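Local coordinates for protein digeranylgeranylglycerophospholipid reductase (PDB 4OPC) that reduces, with FAD as cofactor, the double bonds of geranylgeranyl chains in archaeal lipid precursors, giving the saturated phytanyl lipids of the membrane, at residues V190-E195 against K259-V264; N72-I77 against G94-A99; K369-E374 against R396-L401; L386-A391 against V413-K418. One frame throughout, in Å; residues are numbered along the deposited sequence. Where two conformers were deposited one is given.

Contact 1: residues V190-E195 against K259-V264; sequences VLLTKE and KSKLLV
L192 packs against the antiparallel neighbour strand, touching K261 and L263. Its CB is 4.1 Å from K261 CB. CG, set anti to the carbonyl carbon (chi1 -57°), comes close to both the carbonyl oxygen of K261 and the CD1 methyl of L263. From there the side chain forks: CD1 turns to K261 CB at 3.9 Å, whereas CD2 packs on L263 CD1 at 3.7 Å, the two leucines crossing at about a right angle. An alanine here would probably leave L263 CD1 without its apolar mate and open a gap beside K261 CB. The backbone beneath is fixed by L192 N, which donates to K261 O over 3.2 Å. At V190 the pairing becomes irregular. V190 O receives L263 N in a nearly straight bond of 2.8 Å (176° at the hydrogen), yet V190 N donates to V264 O at 2.9 Å, so two residues stand opposite one. With the helix-like backbone angles of L263, this is a beta bulge. V190 CG2 is pressed to 3.5 Å from V264 CG1, a tight methyl contact, and L191 and L262 pair on the other face of the sheet through L191 CD2 and L262 CB. The two strands, 183-193 and 261-271, close one side of the eight-stranded sheet, with 261-271 outermost. Beyond them L191 and T193 bond to strand 226-234 and the loop before it, and helix 242-253 packs on L191 through Y246 and holds K259 through a salt bridge to D251.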
# COMPACT_ATOMS: atom_id res chain seq x y z
N VAL A 190 -13.59 1.24 -14.72
CA VAL A 190 -13.17 2.32 -15.60
C VAL A 190 -14.24 2.49 -16.66
O VAL A 190 -14.60 1.53 -17.35
CB VAL A 190 -11.79 2.06 -16.23
CG1 VAL A 190 -11.50 3.11 -17.30
CG2 VAL A 190 -10.72 2.09 -15.16
N LEU A 191 -14.77 3.71 -16.78
CA LEU A 191 -15.87 4.00 -17.68
C LEU A 191 -15.60 5.25 -18.51
O LEU A 191 -14.88 6.15 -18.08
CB LEU A 191 -17.16 4.23 -16.87
CG LEU A 191 -17.67 3.03 -16.08
CD1 LEU A 191 -18.06 3.46 -14.68
CD2 LEU A 191 -18.85 2.39 -16.78
N LEU A 192 -16.19 5.29 -19.71
CA LEU A 192 -16.22 6.52 -20.50
C LEU A 192 -17.29 7.45 -19.95
O LEU A 192 -18.26 6.99 -19.34
CB LEU A 192 -16.51 6.20 -21.97
CG LEU A 192 -15.53 5.22 -22.62
CD1 LEU A 192 -15.82 5.04 -24.11
CD2 LEU A 192 -14.10 5.68 -22.41
N THR A 193 -17.11 8.75 -20.15
CA THR A 193 -18.09 9.74 -19.68
C THR A 193 -18.79 10.44 -20.84
O THR A 193 -18.24 10.52 -21.95
CB THR A 193 -17.44 10.82 -18.79
OG1 THR A 193 -16.52 11.60 -19.57
CG2 THR A 193 -16.68 10.16 -17.63
N LYS A 194 -20.00 10.93 -20.59
CA LYS A 194 -20.81 11.56 -21.63
C LYS A 194 -20.50 13.05 -21.75
O LYS A 194 -20.77 13.67 -22.78
CB LYS A 194 -22.30 11.40 -21.31
CG LYS A 194 -22.73 9.99 -20.93
CD LYS A 194 -24.22 9.97 -20.65
CE LYS A 194 -24.63 8.77 -19.81
NZ LYS A 194 -26.09 8.81 -19.48
N GLU A 195 -19.95 13.61 -20.68
CA GLU A 195 -19.62 15.02 -20.62
C GLU A 195 -18.14 15.14 -20.26
O GLU A 195 -17.61 14.29 -19.53
CB GLU A 195 -20.49 15.71 -19.57
CG GLU A 195 -20.83 17.16 -19.86
CD GLU A 195 -22.01 17.65 -19.04
OE1 GLU A 195 -22.78 16.81 -18.55
OE2 GLU A 195 -22.17 18.88 -18.89
N LYS A 259 -22.74 3.85 -18.55
CA LYS A 259 -22.69 2.51 -17.97
C LYS A 259 -22.73 1.39 -19.02
O LYS A 259 -22.65 0.21 -18.68
CB LYS A 259 -23.80 2.32 -16.94
CG LYS A 259 -23.55 3.06 -15.63
CD LYS A 259 -24.48 2.57 -14.53
CE LYS A 259 -25.66 3.49 -14.36
NZ LYS A 259 -25.24 4.80 -13.80
N SER A 260 -22.84 1.77 -20.29
CA SER A 260 -22.75 0.80 -21.38
C SER A 260 -21.33 0.73 -21.95
O SER A 260 -21.03 -0.14 -22.77
CB SER A 260 -23.75 1.12 -22.49
OG SER A 260 -23.27 2.15 -23.34
N LYS A 261 -20.46 1.65 -21.51
CA LYS A 261 -19.09 1.69 -22.03
C LYS A 261 -18.05 1.50 -20.93
O LYS A 261 -17.27 2.39 -20.59
CB LYS A 261 -18.84 2.95 -22.85
CG LYS A 261 -19.74 3.06 -24.08
CD LYS A 261 -19.74 1.75 -24.87
CE LYS A 261 -20.58 1.85 -26.15
NZ LYS A 261 -22.03 2.06 -25.89
N LEU A 262 -18.06 0.30 -20.38
CA LEU A 262 -17.12 -0.07 -19.34
C LEU A 262 -15.85 -0.71 -19.94
O LEU A 262 -15.93 -1.54 -20.86
CB LEU A 262 -17.84 -1.03 -18.39
CG LEU A 262 -17.10 -1.52 -17.15
CD1 LEU A 262 -18.09 -1.67 -16.01
CD2 LEU A 262 -16.40 -2.83 -17.45
N LEU A 263 -14.68 -0.31 -19.44
CA LEU A 263 -13.41 -0.85 -19.93
C LEU A 263 -12.82 -1.92 -19.01
O LEU A 263 -12.12 -2.82 -19.47
CB LEU A 263 -12.37 0.26 -20.15
CG LEU A 263 -12.49 1.21 -21.35
CD1 LEU A 263 -13.47 2.33 -21.08
CD2 LEU A 263 -11.13 1.78 -21.71
N VAL A 264 -13.09 -1.82 -17.71
CA VAL A 264 -12.59 -2.79 -16.75
C VAL A 264 -13.41 -2.70 -15.46
O VAL A 264 -13.98 -1.65 -15.15
CB VAL A 264 -11.09 -2.55 -16.44
CG1 VAL A 264 -10.91 -1.43 -15.44
CG2 VAL A 264 -10.41 -3.83 -15.95

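Contact 2: residues N72-I77 against G94-A99; sequences NKINGI and GFELNA
The ring of F95 meets the ammonium end of K73 obliquely, K73 NZ lying 3.7 Å from F95 CE1, while Y64 and F57 make edge-to-face contacts with the same ring. The second flat group is the G94 carbonyl, whose oxygen takes two donors from opposite faces of its plane. K73 NZ stands above one face, 44° out of the plane and 3.2 Å from G94 O; I74 N, at 2.9 Å from G94 O, approaches from the other. The lysine gets there by folding back: CG is anti to the backbone N and a bend at chi2 (61°) swings CD over the glycine. An alanine in its place would probably leave G94 O with I74 N as its one donor from this strand and strip the F95 ring of a polar neighbour. The reverse bond, G94 N to I74 O, is 2.9 Å long, and E96 N reaches N72 O at 2.8 Å. On the sheet face away from K73 and F95, I74 CD1 packs on E96 CG at 4.1 Å. The E96 carboxylate turns away to a salt bridge with K222, close to the FAD-binding D50, and N72 ND2 is held by the carbonyls of H200 and P221. This is the regular antiparallel pairing of a beta hairpin, strands 70-80 and 87-97, in a sheet that borders both the flavin and the bound lipid, which touches I77.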
# COMPACT_ATOMS: atom_id res chain seq x y z
N ASN A 72 -3.00 9.96 -17.87
CA ASN A 72 -3.39 11.32 -17.52
C ASN A 72 -2.46 11.92 -16.48
O ASN A 72 -2.11 11.25 -15.49
CB ASN A 72 -4.85 11.31 -17.02
CG ASN A 72 -5.42 12.71 -16.83
OD1 ASN A 72 -5.21 13.61 -17.64
ND2 ASN A 72 -6.17 12.89 -15.74
N LYS A 73 -2.05 13.16 -16.69
CA LYS A 73 -1.21 13.85 -15.72
C LYS A 73 -2.05 14.44 -14.59
O LYS A 73 -3.07 15.07 -14.84
CB LYS A 73 -0.40 14.96 -16.41
CG LYS A 73 0.49 15.77 -15.47
CD LYS A 73 1.52 14.88 -14.80
CE LYS A 73 2.24 15.63 -13.68
NZ LYS A 73 3.13 14.73 -12.91
N ILE A 74 -1.62 14.22 -13.35
CA ILE A 74 -2.35 14.67 -12.17
C ILE A 74 -1.64 15.83 -11.49
O ILE A 74 -0.43 15.78 -11.27
CB ILE A 74 -2.51 13.53 -11.15
CG1 ILE A 74 -3.27 12.36 -11.79
CG2 ILE A 74 -3.22 14.00 -9.90
CD1 ILE A 74 -4.62 12.76 -12.36
N ASN A 75 -2.39 16.88 -11.16
CA ASN A 75 -1.82 18.05 -10.51
C ASN A 75 -2.29 18.24 -9.07
O ASN A 75 -1.81 19.13 -8.37
CB ASN A 75 -2.10 19.31 -11.33
CG ASN A 75 -1.30 19.35 -12.60
OD1 ASN A 75 -0.13 18.97 -12.62
ND2 ASN A 75 -1.93 19.79 -13.68
N GLY A 76 -3.23 17.41 -8.63
CA GLY A 76 -3.69 17.49 -7.26
C GLY A 76 -4.92 16.66 -6.97
O GLY A 76 -5.35 15.86 -7.80
N ILE A 77 -5.46 16.85 -5.77
CA ILE A 77 -6.64 16.11 -5.31
C ILE A 77 -7.67 17.08 -4.75
O ILE A 77 -7.33 18.02 -4.05
CB ILE A 77 -6.26 15.11 -4.21
CG1 ILE A 77 -5.29 14.06 -4.74
CG2 ILE A 77 -7.51 14.43 -3.64
CD1 ILE A 77 -4.85 13.04 -3.70
N GLY A 94 1.42 13.89 -10.04
CA GLY A 94 1.37 12.45 -10.12
C GLY A 94 0.88 11.95 -11.46
O GLY A 94 0.68 12.72 -12.41
N PHE A 95 0.69 10.65 -11.55
CA PHE A 95 0.34 10.02 -12.80
C PHE A 95 -0.88 9.14 -12.61
O PHE A 95 -0.99 8.45 -11.59
CB PHE A 95 1.48 9.12 -13.29
CG PHE A 95 2.79 9.82 -13.45
CD1 PHE A 95 2.92 10.91 -14.29
CD2 PHE A 95 3.91 9.36 -12.78
CE1 PHE A 95 4.14 11.54 -14.44
CE2 PHE A 95 5.13 9.98 -12.93
CZ PHE A 95 5.25 11.08 -13.76
N GLU A 96 -1.79 9.17 -13.57
CA GLU A 96 -2.79 8.13 -13.69
C GLU A 96 -2.26 7.17 -14.74
O GLU A 96 -2.15 7.51 -15.93
CB GLU A 96 -4.15 8.72 -14.11
CG GLU A 96 -5.17 8.73 -12.99
CD GLU A 96 -5.50 7.35 -12.50
OE1 GLU A 96 -5.79 7.21 -11.30
OE2 GLU A 96 -5.48 6.40 -13.31
N LEU A 97 -1.89 5.97 -14.29
CA LEU A 97 -1.16 5.01 -15.12
C LEU A 97 -2.05 3.96 -15.74
O LEU A 97 -3.11 3.63 -15.21
CB LEU A 97 -0.12 4.28 -14.27
CG LEU A 97 0.91 5.12 -13.53
CD1 LEU A 97 1.79 4.25 -12.65
CD2 LEU A 97 1.75 5.85 -14.54
N ASN A 98 -1.59 3.41 -16.86
CA ASN A 98 -2.01 2.09 -17.30
C ASN A 98 -1.11 1.12 -16.55
O ASN A 98 0.03 0.89 -16.95
CB ASN A 98 -1.85 1.95 -18.81
CG ASN A 98 -2.33 0.61 -19.34
OD1 ASN A 98 -2.33 -0.40 -18.63
ND2 ASN A 98 -2.72 0.59 -20.61
N ALA A 99 -1.60 0.59 -15.43
CA ALA A 99 -0.77 -0.19 -14.52
C ALA A 99 -0.17 -1.45 -15.14
O ALA A 99 1.04 -1.64 -15.02
CB ALA A 99 -1.53 -0.50 -13.22

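Contact 3: residues K369-E374 against R396-L401; sequences KKIIKE and RVISGL
A Schellman motif closes helix 360-368, and the segment that follows packs K369 and I371 against V397 and I398 at the C-terminal end of helix 388-397. V397 supplies the centre of the contact. Its CG1, anti to the backbone N (chi1 164°), pushes into the turn and lies 3.3 Å from K369 O and 3.8 Å from K369 CB, so that one methyl touches both the carbonyl and the root of the lysine side chain. The rest of K369 leads off elsewhere. Beside this, I371 crosses I398 at a slant, I371 CD1 resting 3.7 Å from I398 CG2, with I371 CG1 just behind. K370 has the positive phi (57°) of a Schellman motif, which takes the chain out of the helix; the buried I371 follows, its side chain about 4 Å at nearest atoms from the bound lipid. K370 itself curls back, its NZ donating to a lone pair of I372 O at 3.0 Å, and it also forms a cation-pi interaction with W88. Just past V397, S399 folds back, its OG and N both reaching R396 O from the same face of that carbonyl, OG at 2.8 Å. A type I beta turn from I398 to L401 then carries the chain away, closed by the bond from L401 N to I398 O. L407 packs against both I371 and I398, and Y365 of helix 360-368 touches I398.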
# COMPACT_ATOMS: atom_id res chain seq x y z
N LYS A 369 -15.48 24.25 9.04
CA LYS A 369 -14.90 25.19 10.00
C LYS A 369 -13.38 25.30 9.87
O LYS A 369 -12.76 26.05 10.63
CB LYS A 369 -15.25 24.80 11.44
CG LYS A 369 -16.73 24.81 11.77
CD LYS A 369 -17.24 26.21 12.06
CE LYS A 369 -18.71 26.18 12.46
NZ LYS A 369 -19.25 27.53 12.79
N LYS A 370 -12.80 24.56 8.93
CA LYS A 370 -11.36 24.57 8.71
C LYS A 370 -10.60 24.19 9.98
O LYS A 370 -9.69 24.90 10.41
CB LYS A 370 -10.89 25.94 8.21
CG LYS A 370 -11.25 26.22 6.76
CD LYS A 370 -10.67 25.15 5.85
CE LYS A 370 -9.16 25.07 5.96
NZ LYS A 370 -8.62 23.85 5.31
N ILE A 371 -11.00 23.06 10.57
CA ILE A 371 -10.39 22.53 11.79
C ILE A 371 -8.86 22.46 11.66
O ILE A 371 -8.12 22.79 12.59
CB ILE A 371 -11.02 21.15 12.16
CG1 ILE A 371 -10.55 20.67 13.53
CG2 ILE A 371 -10.78 20.10 11.06
CD1 ILE A 371 -11.27 19.43 14.01
N ILE A 372 -8.40 22.05 10.48
CA ILE A 372 -6.99 22.15 10.11
C ILE A 372 -6.91 22.71 8.70
O ILE A 372 -7.92 22.74 7.99
CB ILE A 372 -6.25 20.79 10.17
CG1 ILE A 372 -6.81 19.81 9.13
CG2 ILE A 372 -6.33 20.19 11.57
CD1 ILE A 372 -6.02 18.51 9.05
N LYS A 373 -5.74 23.17 8.30
CA LYS A 373 -5.56 23.68 6.95
C LYS A 373 -5.34 22.52 5.97
O LYS A 373 -4.98 21.41 6.38
CB LYS A 373 -4.37 24.64 6.90
CG LYS A 373 -4.51 25.86 7.80
CD LYS A 373 -3.28 26.74 7.71
CE LYS A 373 -3.42 27.99 8.56
NZ LYS A 373 -2.17 28.80 8.57
N GLU A 374 -5.58 22.79 4.69
CA GLU A 374 -5.30 21.82 3.64
C GLU A 374 -3.84 21.37 3.72
O GLU A 374 -3.54 20.18 3.58
CB GLU A 374 -5.60 22.43 2.27
CG GLU A 374 -7.08 22.61 1.99
CD GLU A 374 -7.38 23.80 1.11
OE1 GLU A 374 -6.78 24.87 1.34
OE2 GLU A 374 -8.20 23.67 0.18
N ARG A 396 -9.41 24.91 19.47
CA ARG A 396 -10.03 26.22 19.58
C ARG A 396 -11.11 26.41 18.51
O ARG A 396 -12.17 26.97 18.77
CB ARG A 396 -8.98 27.33 19.50
CG ARG A 396 -9.57 28.74 19.45
CD ARG A 396 -8.51 29.81 19.62
NE ARG A 396 -8.09 29.96 21.01
CZ ARG A 396 -7.18 30.84 21.42
NH1 ARG A 396 -6.60 31.64 20.54
NH2 ARG A 396 -6.86 30.92 22.71
N VAL A 397 -10.85 25.91 17.30
CA VAL A 397 -11.81 26.05 16.21
C VAL A 397 -13.15 25.38 16.52
O VAL A 397 -14.22 25.92 16.19
CB VAL A 397 -11.22 25.51 14.89
CG1 VAL A 397 -12.30 25.30 13.84
CG2 VAL A 397 -10.15 26.47 14.37
N ILE A 398 -13.11 24.22 17.17
CA ILE A 398 -14.34 23.47 17.40
C ILE A 398 -14.92 23.71 18.79
O ILE A 398 -15.87 23.03 19.19
CB ILE A 398 -14.13 21.96 17.19
CG1 ILE A 398 -13.16 21.39 18.23
CG2 ILE A 398 -13.64 21.67 15.77
CD1 ILE A 398 -13.15 19.88 18.28
N SER A 399 -14.39 24.70 19.50
CA SER A 399 -14.72 24.89 20.91
C SER A 399 -16.17 25.32 21.11
O SER A 399 -16.68 25.28 22.22
CB SER A 399 -13.75 25.88 21.58
OG SER A 399 -13.87 27.19 21.04
N GLY A 400 -16.81 25.73 20.02
CA GLY A 400 -18.20 26.14 20.07
C GLY A 400 -19.18 25.02 19.76
O GLY A 400 -20.39 25.22 19.84
N LEU A 401 -18.67 23.85 19.41
CA LEU A 401 -19.52 22.72 19.03
C LEU A 401 -20.34 22.24 20.23
O LEU A 401 -19.79 21.93 21.29
CB LEU A 401 -18.66 21.58 18.47
CG LEU A 401 -19.36 20.32 17.97
CD1 LEU A 401 -20.31 20.64 16.82
CD2 LEU A 401 -18.34 19.28 17.54

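Contact 4: residues L386-A391 against V413-K418; sequences LHLSVA and VAESMK
L386, A414 and L388 carry this contact, with the single methyl of A414 at its centre. L386 reaches it from one direction: CG, anti to the backbone N (chi1 174°), and CD2 both lie 3.7 Å from A414 CB, and L386 O closes in on the same methyl at 3.5 Å. Two residues on, L388 brings CD2 to 4.1 Å from A414 CB; the side chains of L388 and E415 cross at about a right angle, L388 CD2 lying 3.9 Å from E415 CG. A391, one turn into its helix, adds CB at 4.2 Å from A414 CB. At the root of the L386 side chain, M417 bends at chi3, its CE 3.9 Å from L386 CB. One water lies between the backbones, accepting from L386 N at 3.1 Å and within reach of A414 O. The small side chain of A414 is consistent with the close approach of the backbone here, just ahead of helix 388-397. L386 also packs on L410 and L388 on K411, so helix 410-425 is also used nearer its N-terminal end. M417 continues from here to S347, I350 and F351 of helix 332-357, and V413 touches both F354 of that helix and F448 of helix 434-452.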
# COMPACT_ATOMS: atom_id res chain seq x y z
N LEU A 386 1.25 15.30 13.03
CA LEU A 386 0.16 16.18 13.39
C LEU A 386 0.67 16.95 14.58
O LEU A 386 0.64 16.45 15.71
CB LEU A 386 -1.09 15.38 13.74
CG LEU A 386 -2.28 16.18 14.27
CD1 LEU A 386 -2.66 17.27 13.29
CD2 LEU A 386 -3.46 15.26 14.55
N HIS A 387 1.18 18.15 14.34
CA HIS A 387 1.90 18.88 15.37
C HIS A 387 0.94 19.29 16.48
O HIS A 387 -0.19 19.68 16.20
CB HIS A 387 2.65 20.08 14.78
CG HIS A 387 3.66 19.70 13.74
ND1 HIS A 387 4.86 19.10 14.05
CD2 HIS A 387 3.63 19.80 12.39
CE1 HIS A 387 5.53 18.87 12.94
NE2 HIS A 387 4.81 19.29 11.92
N LEU A 388 1.40 19.15 17.72
CA LEU A 388 0.58 19.46 18.90
C LEU A 388 -0.01 20.86 18.79
O LEU A 388 -1.14 21.10 19.21
CB LEU A 388 1.40 19.31 20.18
CG LEU A 388 1.97 17.92 20.47
CD1 LEU A 388 2.77 17.92 21.76
CD2 LEU A 388 0.85 16.88 20.53
N SER A 389 0.76 21.76 18.20
CA SER A 389 0.33 23.13 17.91
C SER A 389 -0.92 23.20 17.03
O SER A 389 -1.89 23.87 17.37
CB SER A 389 1.47 23.90 17.24
OG SER A 389 0.99 25.10 16.68
N VAL A 390 -0.87 22.54 15.87
CA VAL A 390 -1.99 22.50 14.94
C VAL A 390 -3.20 21.87 15.62
O VAL A 390 -4.35 22.27 15.38
CB VAL A 390 -1.61 21.69 13.66
CG1 VAL A 390 -2.83 21.43 12.78
CG2 VAL A 390 -0.53 22.43 12.88
N ALA A 391 -2.94 20.89 16.47
CA ALA A 391 -3.99 20.27 17.27
C ALA A 391 -4.64 21.30 18.19
O ALA A 391 -5.86 21.33 18.31
CB ALA A 391 -3.44 19.10 18.06
N VAL A 413 -5.06 12.18 19.96
CA VAL A 413 -4.69 11.45 18.76
C VAL A 413 -3.30 11.89 18.31
O VAL A 413 -2.44 11.05 18.01
CB VAL A 413 -5.72 11.69 17.65
CG1 VAL A 413 -5.24 11.08 16.36
CG2 VAL A 413 -7.05 11.07 18.04
N ALA A 414 -3.07 13.20 18.28
CA ALA A 414 -1.76 13.73 17.91
C ALA A 414 -0.66 13.24 18.84
O ALA A 414 0.46 12.95 18.39
CB ALA A 414 -1.80 15.25 17.87
N GLU A 415 -0.97 13.12 20.12
CA GLU A 415 -0.01 12.62 21.11
C GLU A 415 0.33 11.16 20.83
O GLU A 415 1.50 10.78 20.88
CB GLU A 415 -0.57 12.78 22.53
CG GLU A 415 -0.63 14.23 23.00
CD GLU A 415 -1.49 14.42 24.24
OE1 GLU A 415 -2.12 13.44 24.69
OE2 GLU A 415 -1.54 15.55 24.76
N SER A 416 -0.68 10.35 20.54
CA SER A 416 -0.45 8.94 20.24
C SER A 416 0.34 8.77 18.94
O SER A 416 1.21 7.90 18.85
CB SER A 416 -1.77 8.17 20.16
OG SER A 416 -2.36 8.06 21.45
N MET A 417 0.04 9.60 17.94
CA MET A 417 0.81 9.59 16.70
C MET A 417 2.29 9.87 16.93
O MET A 417 3.15 9.16 16.41
CB MET A 417 0.23 10.59 15.69
CG MET A 417 -1.16 10.21 15.18
SD MET A 417 -1.95 11.50 14.20
CE MET A 417 -0.84 11.62 12.80
N LYS A 418 2.58 10.92 17.69
CA LYS A 418 3.95 11.26 18.01
C LYS A 418 4.64 10.12 18.75
O LYS A 418 5.78 9.77 18.45
CB LYS A 418 3.98 12.55 18.85
CG LYS A 418 5.36 12.99 19.30
CD LYS A 418 5.30 14.36 19.96
CE LYS A 418 6.63 14.75 20.59
NZ LYS A 418 7.75 14.61 19.62
O HOH W 1 1.85 13.94 15.72

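How the contacts relate
Along the chain contact 2 closes before contact 1 opens, and both precede contacts 3 and 4, whose segments alternate. Contacts 1 and 2 belong to the same eight-stranded sheet, their centres 18 Å apart, contact 1 at one outer strand and contact 2 near the other, next to the flavin. Contacts 3 and 4 share helix 388-397, near its end and its start, with centres 15 Å apart; they touch where I372 CG2 meets V390 CG1 at 3.9 Å. This helical part lies about 31 Å, centre to centre, from contact 2. The bound lipid spans the two parts, touching I77 of contact 2 and coming close to I371 of contact 3.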